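Local coordinates for protein 33 kDa chaperonin (Thermotoga maritima, PDB 1VQ0) that probably acts as a redox-regulated chaperone that protects thermally unfolding and oxidatively damaged proteins from irreversible aggregation, at residues V34-E37 with A38-R41. Residues are numbered along the deposited sequence; the frame is centred on the assembly and turned at random.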
ATOM      1  N   VAL A  34      16.006 -24.640  -3.385  1.00 30.41           N
ATOM      2  CA  VAL A  34      15.187 -23.624  -3.975  1.00 29.80           C
ATOM      3  C   VAL A  34      16.028 -22.372  -4.318  1.00 30.54           C
ATOM      4  O   VAL A  34      15.950 -21.843  -5.422  1.00 31.61           O
ATOM      5  CB  VAL A  34      14.060 -23.247  -3.007  1.00 27.52           C
ATOM      6  CG1 VAL A  34      13.232 -22.159  -3.602  1.00 27.30           C
ATOM      7  CG2 VAL A  34      13.192 -24.410  -2.744  1.00 27.12           C
ATOM      8  N   VAL A  35      16.837 -21.932  -3.350  1.00 30.36           N
ATOM      9  CA  VAL A  35      17.681 -20.774  -3.528  1.00 30.63           C
ATOM     10  C   VAL A  35      18.806 -21.100  -4.543  1.00 30.06           C
ATOM     11  O   VAL A  35      19.206 -20.239  -5.351  1.00 29.95           O
ATOM     12  CB  VAL A  35      18.174 -20.222  -2.154  1.00 29.55           C
ATOM     13  CG1 VAL A  35      19.069 -19.071  -2.325  1.00 25.10           C
ATOM     14  CG2 VAL A  35      17.005 -19.790  -1.332  1.00 32.28           C
ATOM     15  N   GLU A  36      19.296 -22.341  -4.522  1.00 30.06           N
ATOM     16  CA  GLU A  36      20.269 -22.741  -5.563  1.00 30.82           C
ATOM     17  C   GLU A  36      19.691 -22.619  -6.983  1.00 30.88           C
ATOM     18  O   GLU A  36      20.365 -22.165  -7.883  1.00 31.49           O
ATOM     19  CB  GLU A  36      20.833 -24.151  -5.336  1.00 30.62           C
ATOM     20  CG  GLU A  36      21.873 -24.580  -6.392  1.00 32.24           C
ATOM     21  CD  GLU A  36      23.184 -23.776  -6.403  1.00 33.86           C
ATOM     22  OE1 GLU A  36      23.380 -22.951  -5.495  1.00 31.10           O
ATOM     23  OE2 GLU A  36      24.034 -23.972  -7.313  1.00 35.02           O
ATOM     24  N   GLU A  37      18.449 -23.032  -7.174  1.00 31.26           N
ATOM     25  CA  GLU A  37      17.806 -22.961  -8.493  1.00 31.37           C
ATOM     26  C   GLU A  37      17.593 -21.511  -8.974  1.00 30.60           C
ATOM     27  O   GLU A  37      17.779 -21.212 -10.128  1.00 31.24           O
ATOM     28  CB  GLU A  37      16.504 -23.803  -8.501  1.00 31.29           C
ATOM     29  CG  GLU A  37      15.539 -23.457  -9.631  1.00 32.51           C
ATOM     30  CD  GLU A  37      14.423 -24.469  -9.840  1.00 30.08           C
ATOM     31  OE1 GLU A  37      14.348 -25.445  -9.103  1.00 32.60           O
ATOM     32  OE2 GLU A  37      13.608 -24.263 -10.747  1.00 29.63           O
ATOM     33  N   ALA A  38      17.214 -20.615  -8.064  1.00 30.89           N
ATOM     34  CA  ALA A  38      17.073 -19.199  -8.369  1.00 30.67           C
ATOM     35  C   ALA A  38      18.415 -18.646  -8.858  1.00 31.62           C
ATOM     36  O   ALA A  38      18.451 -17.853  -9.818  1.00 32.86           O
ATOM     37  CB  ALA A  38      16.610 -18.399  -7.098  1.00 29.91           C
ATOM     38  N   ARG A  39      19.488 -19.051  -8.169  1.00 30.16           N
ATOM     39  CA  ARG A  39      20.836 -18.621  -8.474  1.00 29.98           C
ATOM     40  C   ARG A  39      21.260 -19.084  -9.879  1.00 30.45           C
ATOM     41  O   ARG A  39      21.815 -18.313 -10.629  1.00 30.24           O
ATOM     42  CB  ARG A  39      21.821 -19.178  -7.443  1.00 29.93           C
ATOM     43  CG  ARG A  39      23.288 -18.883  -7.790  1.00 30.11           C
ATOM     44  CD  ARG A  39      24.295 -19.298  -6.746  1.00 33.44           C
ATOM     45  NE  ARG A  39      24.842 -20.595  -7.105  1.00 37.19           N
ATOM     46  CZ  ARG A  39      25.910 -20.819  -7.891  1.00 36.14           C
ATOM     47  NH1 ARG A  39      26.671 -19.834  -8.425  1.00 35.18           N
ATOM     48  NH2 ARG A  39      26.252 -22.068  -8.117  1.00 32.99           N
ATOM     49  N   ASN A  40      20.997 -20.348 -10.227  1.00 30.19           N
ATOM     50  CA  ASN A  40      21.295 -20.819 -11.554  1.00 31.06           C
ATOM     51  C   ASN A  40      20.404 -20.266 -12.665  1.00 31.25           C
ATOM     52  O   ASN A  40      20.896 -19.909 -13.723  1.00 32.61           O
ATOM     53  CB  ASN A  40      21.325 -22.349 -11.594  1.00 32.14           C
ATOM     54  CG  ASN A  40      22.367 -22.928 -10.642  1.00 35.01           C
ATOM     55  OD1 ASN A  40      23.438 -22.360 -10.489  1.00 35.01           O
ATOM     56  ND2 ASN A  40      22.018 -24.012  -9.952  1.00 32.61           N
ATOM     57  N   ARG A  41      19.099 -20.200 -12.444  1.00 30.89           N
ATOM     58  CA  ARG A  41      18.178 -19.665 -13.473  1.00 30.89           C
ATOM     59  C   ARG A  41      18.552 -18.235 -13.853  1.00 30.98           C
ATOM     60  O   ARG A  41      18.719 -17.890 -15.027  1.00 31.57           O
ATOM     61  CB  ARG A  41      16.732 -19.753 -12.983  1.00 32.06           C
ATOM     62  CG  ARG A  41      16.164 -21.169 -13.046  1.00 31.88           C
ATOM     63  CD  ARG A  41      14.709 -21.237 -12.620  1.00 29.82           C
ATOM     64  NE  ARG A  41      14.072 -22.535 -12.868  1.00 29.92           N
ATOM     65  CZ  ARG A  41      13.713 -23.011 -14.062  1.00 31.45           C
ATOM     66  NH1 ARG A  41      13.925 -22.331 -15.190  1.00 35.56           N
ATOM     67  NH2 ARG A  41      13.167 -24.202 -14.131  1.00 30.14           N
TER
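E36 and R39 both hold CG anti to the backbone N (chi1 -179° and 174°). E36 then bends at chi2 and R39 at chi3, which brings carboxylate and guanidinium together side by side. The motif is a pair of salt bridges on one alpha-helix, 32-42: E36 with R39 at i to i+3, and E37 with R41 at i to i+4. R39 grips E36 side-on with two nitrogens. NE of R39 lies 3.2 Å from OE1 of E36 and meets it from above the carboxylate plane. NH2 of R39 reaches OE2 of E36 at 3.0 Å, on the syn side. The two flat groups are turned 45° apart. OE1 of E36 also accepts a hydrogen bond from the backbone N of V177. N40 comes to the same carboxylate with its amide nearly perpendicular. Its ND2 makes a weak hydrogen bond of 3.3 Å to OE2 of E36, while its OD1 lies over one face of the R39 guanidinium. With an alanine in place of E36, the R39 guanidinium would probably lose this carboxylate and be freer to turn, and V177 N would lose its acceptor. Backbone hydrogen bonds of the i to i+4 kind, such as A38 N to V34 O, run through the helix. The helix packs on the large mixed sheet: V34, E37, A38 and R41 touch strand 235-241, and V35 touches strand 176-187. A38 also meets L56 of helix 46-62. The side chain of R41 lies about 7 Å from the zinc ion, which is held by C243, C245, C275 and C278. The backbone O of R41 accepts a hydrogen bond from N279. NE of R41 gives E37 OE2 a nearly straight bond of 2.8 Å, in the guanidinium plane and to the anti lone pair.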